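Long-range contact in papillomavirus transcription factor E2 (Human papillomavirus type 18, PDB 1QQH), which regulates viral transcription and probably also supports viral DNA replication, acting here through its N-terminal activation domain: residues Gly16-Trp27 with Tyr73-Lys83. The protein carries 1 engineered substitution. Residues are numbered along the deposited sequence; the frame is centred on the assembly and turned at random.
Sequences GLAQSAYKTEDW and YYMTDAGTWDK. Engineered in segment 16-27: A21 (natural residue Arg).
The ring of Y73 lies between W27 and K83: W27 CH2 stands over the centre of one face, 3.5 Å above the plane, while CG of K83 covers the rim of the opposite face. W27 presents its edge to Y73, the planes 68° apart, and Y73 in turn points its own CE2 edge at the face of Y22, 3.7 Å from CG of that ring, in a second T-shaped pair with planes at 86°. The edge of Y22 continues to the carbonyl of W81, whose O is 3.2 Å from Y22 CE1. The indole of W81 carries M75 CB over one face and L17 CA, from helix 3-19, toward the rim of the other.

In the loop, the W27 indole is fixed by a nearly straight bond from NE1 to Y22 O, 2.9 Å long; E25 N reaches the same oxygen from the other face of its carbonyl plane.

The carboxylate of E25 joins the loop to strands 63-75 and 81-89 at once. Its OE1 accepts from Y73 OH at 2.6 Å on the syn side, with the carboxylate and ring planes 77° apart. OE2 receives K83 NZ, also at 2.6 Å, in a salt bridge. K83 reaches it because CG is anti to the backbone N and the chain stays extended, passing Y22, with K83 CB 3.5 Å from Y22 CZ. K47 adds a second salt bridge at OE1, and K83 NZ is also hydrogen-bonded to T142 O and S144 OG near the C-terminal end of the crystallised fragment.

The aromatic cluster thus packs the turn after the helix against the β-sheet of the E2 activation domain, and two lysines probably keep the buried carboxylate of E25 ionised, with the Y73 hydroxyl and the backbone N of S144 as neutral donors.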
loop_
_atom_site.group_PDB
_atom_site.type_symbol
_atom_site.label_atom_id
_atom_site.label_comp_id
_atom_site.label_asym_id
_atom_site.label_seq_id
_atom_site.Cartn_x
_atom_site.Cartn_y
_atom_site.Cartn_z
ATOM N N GLY A 16 -5.871 10.054 -0.125
ATOM C CA GLY A 16 -6.054 10.867 -1.315
ATOM C C GLY A 16 -5.577 10.133 -2.555
ATOM O O GLY A 16 -6.237 10.132 -3.599
ATOM N N LEU A 17 -4.416 9.495 -2.440
ATOM C CA LEU A 17 -3.847 8.751 -3.553
ATOM C C LEU A 17 -4.813 7.649 -3.979
ATOM O O LEU A 17 -4.984 7.381 -5.168
ATOM C CB LEU A 17 -2.500 8.141 -3.138
ATOM C CG LEU A 17 -1.722 7.397 -4.232
ATOM C CD1 LEU A 17 -1.343 8.371 -5.349
ATOM C CD2 LEU A 17 -0.468 6.749 -3.638
ATOM N N ALA A 18 -5.450 7.020 -2.996
ATOM C CA ALA A 18 -6.390 5.934 -3.256
ATOM C C ALA A 18 -7.599 6.378 -4.080
ATOM O O ALA A 18 -8.250 5.564 -4.741
ATOM C CB ALA A 18 -6.848 5.327 -1.942
ATOM N N GLN A 19 -7.895 7.671 -4.044
ATOM C CA GLN A 19 -9.028 8.208 -4.791
ATOM C C GLN A 19 -8.579 8.931 -6.050
ATOM O O GLN A 19 -9.398 9.306 -6.884
ATOM C CB GLN A 19 -9.825 9.155 -3.895
ATOM C CG GLN A 19 -10.307 8.463 -2.643
ATOM C CD GLN A 19 -10.968 9.393 -1.666
ATOM O OE1 GLN A 19 -10.384 10.398 -1.253
ATOM N NE2 GLN A 19 -12.194 9.061 -1.275
ATOM N N SER A 20 -7.270 9.110 -6.187
ATOM C CA SER A 20 -6.708 9.796 -7.344
ATOM C C SER A 20 -6.801 8.939 -8.593
ATOM O O SER A 20 -7.236 7.783 -8.551
ATOM C CB SER A 20 -5.239 10.131 -7.099
ATOM O OG SER A 20 -4.442 8.963 -7.223
ATOM N N ALA A 21 -6.358 9.507 -9.703
ATOM C CA ALA A 21 -6.387 8.815 -10.976
ATOM C C ALA A 21 -5.301 7.756 -11.077
ATOM O O ALA A 21 -5.251 7.008 -12.052
ATOM C CB ALA A 21 -6.233 9.821 -12.108
ATOM N N TYR A 22 -4.434 7.675 -10.071
ATOM C CA TYR A 22 -3.351 6.700 -10.124
ATOM C C TYR A 22 -3.586 5.462 -9.267
ATOM O O TYR A 22 -2.751 4.558 -9.243
ATOM C CB TYR A 22 -2.020 7.384 -9.762
ATOM C CG TYR A 22 -1.792 8.636 -10.581
ATOM C CD1 TYR A 22 -2.018 9.900 -10.034
ATOM C CD2 TYR A 22 -1.472 8.553 -11.942
ATOM C CE1 TYR A 22 -1.944 11.049 -10.820
ATOM C CE2 TYR A 22 -1.400 9.693 -12.740
ATOM C CZ TYR A 22 -1.640 10.935 -12.176
ATOM O OH TYR A 22 -1.611 12.060 -12.969
ATOM N N LYS A 23 -4.735 5.412 -8.595
ATOM C CA LYS A 23 -5.086 4.267 -7.749
ATOM C C LYS A 23 -5.054 2.919 -8.489
ATOM O O LYS A 23 -4.895 1.869 -7.873
ATOM C CB LYS A 23 -6.468 4.480 -7.119
ATOM C CG LYS A 23 -7.612 4.642 -8.115
ATOM C CD LYS A 23 -8.924 4.965 -7.394
ATOM C CE LYS A 23 -10.068 5.224 -8.370
ATOM N NZ LYS A 23 -9.836 6.423 -9.232
ATOM N N THR A 24 -5.194 2.946 -9.808
ATOM C CA THR A 24 -5.176 1.719 -10.600
ATOM C C THR A 24 -3.763 1.209 -10.880
ATOM O O THR A 24 -3.580 0.048 -11.249
ATOM C CB THR A 24 -5.881 1.928 -11.965
ATOM O OG1 THR A 24 -7.267 2.211 -11.747
ATOM C CG2 THR A 24 -5.759 0.679 -12.839
ATOM N N GLU A 25 -2.761 2.070 -10.724
ATOM C CA GLU A 25 -1.390 1.647 -10.989
ATOM C C GLU A 25 -0.934 0.660 -9.932
ATOM O O GLU A 25 -1.579 0.504 -8.891
ATOM C CB GLU A 25 -0.430 2.838 -10.984
ATOM C CG GLU A 25 -0.733 3.917 -12.005
ATOM C CD GLU A 25 0.296 5.038 -11.970
ATOM O OE1 GLU A 25 0.780 5.359 -10.863
ATOM O OE2 GLU A 25 0.606 5.601 -13.041
ATOM N N ASP A 26 0.174 -0.016 -10.208
ATOM C CA ASP A 26 0.709 -0.946 -9.245
ATOM C C ASP A 26 1.394 -0.139 -8.150
ATOM O O ASP A 26 2.160 0.776 -8.430
ATOM C CB ASP A 26 1.719 -1.893 -9.890
ATOM C CG ASP A 26 1.069 -2.882 -10.832
ATOM O OD1 ASP A 26 -0.046 -3.365 -10.522
ATOM O OD2 ASP A 26 1.680 -3.193 -11.882
ATOM N N TRP A 27 1.080 -0.465 -6.905
ATOM C CA TRP A 27 1.683 0.192 -5.767
ATOM C C TRP A 27 2.125 -0.904 -4.817
ATOM O O TRP A 27 1.298 -1.657 -4.294
ATOM C CB TRP A 27 0.687 1.105 -5.061
ATOM C CG TRP A 27 0.277 2.265 -5.884
ATOM C CD1 TRP A 27 -0.801 2.339 -6.717
ATOM C CD2 TRP A 27 0.970 3.514 -6.009
ATOM N NE1 TRP A 27 -0.824 3.558 -7.354
ATOM C CE2 TRP A 27 0.250 4.298 -6.938
ATOM C CE3 TRP A 27 2.128 4.046 -5.429
ATOM C CZ2 TRP A 27 0.651 5.585 -7.302
ATOM C CZ3 TRP A 27 2.529 5.329 -5.793
ATOM C CH2 TRP A 27 1.787 6.083 -6.723
ATOM N N TYR A 73 4.945 11.781 -7.690
ATOM C CA TYR A 73 3.547 12.099 -7.436
ATOM C C TYR A 73 3.454 13.153 -6.350
ATOM O O TYR A 73 3.768 12.899 -5.186
ATOM C CB TYR A 73 2.771 10.847 -7.006
ATOM C CG TYR A 73 2.819 9.714 -8.008
ATOM C CD1 TYR A 73 4.019 9.081 -8.310
ATOM C CD2 TYR A 73 1.669 9.294 -8.676
ATOM C CE1 TYR A 73 4.079 8.054 -9.255
ATOM C CE2 TYR A 73 1.716 8.274 -9.623
ATOM C CZ TYR A 73 2.923 7.658 -9.910
ATOM O OH TYR A 73 2.991 6.657 -10.850
ATOM N N TYR A 74 3.027 14.347 -6.741
ATOM C CA TYR A 74 2.885 15.440 -5.798
ATOM C C TYR A 74 1.427 15.853 -5.770
ATOM O O TYR A 74 0.660 15.523 -6.676
ATOM C CB TYR A 74 3.767 16.617 -6.220
ATOM C CG TYR A 74 3.382 17.246 -7.538
ATOM C CD1 TYR A 74 2.507 18.330 -7.581
ATOM C CD2 TYR A 74 3.912 16.774 -8.745
ATOM C CE1 TYR A 74 2.170 18.941 -8.786
ATOM C CE2 TYR A 74 3.579 17.378 -9.965
ATOM C CZ TYR A 74 2.710 18.465 -9.977
ATOM O OH TYR A 74 2.393 19.097 -11.161
ATOM N N MET A 75 1.041 16.566 -4.723
ATOM C CA MET A 75 -0.331 17.020 -4.592
ATOM C C MET A 75 -0.408 18.540 -4.773
ATOM O O MET A 75 0.354 19.288 -4.162
ATOM C CB MET A 75 -0.877 16.612 -3.222
ATOM C CG MET A 75 -2.343 16.959 -3.007
ATOM S SD MET A 75 -2.924 16.525 -1.340
ATOM C CE MET A 75 -3.987 15.105 -1.703
ATOM N N THR A 76 -1.318 18.989 -5.635
ATOM C CA THR A 76 -1.484 20.418 -5.874
ATOM C C THR A 76 -2.092 21.064 -4.634
ATOM O O THR A 76 -2.535 20.375 -3.712
ATOM C CB THR A 76 -2.421 20.692 -7.072
ATOM O OG1 THR A 76 -3.761 20.318 -6.734
ATOM C CG2 THR A 76 -1.977 19.896 -8.286
ATOM N N ASP A 77 -2.105 22.390 -4.611
ATOM C CA ASP A 77 -2.674 23.119 -3.484
ATOM C C ASP A 77 -4.115 22.634 -3.329
ATOM O O ASP A 77 -4.579 22.354 -2.224
ATOM C CB ASP A 77 -2.643 24.616 -3.778
ATOM C CG ASP A 77 -1.341 25.051 -4.437
ATOM O OD1 ASP A 77 -0.272 24.925 -3.797
ATOM O OD2 ASP A 77 -1.390 25.513 -5.599
ATOM N N ALA A 78 -4.804 22.522 -4.462
ATOM C CA ALA A 78 -6.186 22.055 -4.500
ATOM C C ALA A 78 -6.306 20.664 -3.881
ATOM O O ALA A 78 -7.408 20.196 -3.586
ATOM C CB ALA A 78 -6.682 22.024 -5.944
ATOM N N GLY A 79 -5.167 20.003 -3.696
ATOM C CA GLY A 79 -5.179 18.678 -3.111
ATOM C C GLY A 79 -5.294 17.553 -4.122
ATOM O O GLY A 79 -5.535 16.409 -3.742
ATOM N N THR A 80 -5.131 17.858 -5.406
ATOM C CA THR A 80 -5.219 16.821 -6.429
ATOM C C THR A 80 -3.822 16.272 -6.717
ATOM O O THR A 80 -2.832 17.008 -6.688
ATOM C CB THR A 80 -5.827 17.355 -7.741
ATOM O OG1 THR A 80 -4.879 18.193 -8.410
ATOM C CG2 THR A 80 -7.079 18.159 -7.453
ATOM N N TRP A 81 -3.745 14.976 -6.989
ATOM C CA TRP A 81 -2.462 14.340 -7.261
ATOM C C TRP A 81 -2.057 14.367 -8.724
ATOM O O TRP A 81 -2.803 13.929 -9.596
ATOM C CB TRP A 81 -2.470 12.884 -6.770
ATOM C CG TRP A 81 -2.514 12.768 -5.291
ATOM C CD1 TRP A 81 -3.626 12.725 -4.507
ATOM C CD2 TRP A 81 -1.392 12.775 -4.400
ATOM N NE1 TRP A 81 -3.270 12.712 -3.181
ATOM C CE2 TRP A 81 -1.904 12.743 -3.086
ATOM C CE3 TRP A 81 -0.002 12.812 -4.586
ATOM C CZ2 TRP A 81 -1.077 12.748 -1.958
ATOM C CZ3 TRP A 81 0.820 12.818 -3.470
ATOM C CH2 TRP A 81 0.277 12.787 -2.170
ATOM N N ASP A 82 -0.868 14.895 -8.990
ATOM C CA ASP A 82 -0.340 14.938 -10.346
ATOM C C ASP A 82 0.884 14.041 -10.399
ATOM O O ASP A 82 1.515 13.775 -9.381
ATOM C CB ASP A 82 0.042 16.362 -10.755
ATOM C CG ASP A 82 -1.168 17.228 -11.030
ATOM O OD1 ASP A 82 -2.107 16.746 -11.709
ATOM O OD2 ASP A 82 -1.178 18.393 -10.578
ATOM N N LYS A 83 1.209 13.580 -11.597
ATOM C CA LYS A 83 2.335 12.689 -11.812
ATOM C C LYS A 83 3.285 13.306 -12.843
ATOM O O LYS A 83 2.853 13.758 -13.906
ATOM C CB LYS A 83 1.795 11.341 -12.301
ATOM C CG LYS A 83 2.809 10.344 -12.788
ATOM C CD LYS A 83 2.093 9.114 -13.319
ATOM C CE LYS A 83 3.041 8.148 -13.991
ATOM N NZ LYS A 83 2.311 6.959 -14.498
HETATM O O HOH W 1 -3.219 14.321 -13.165
#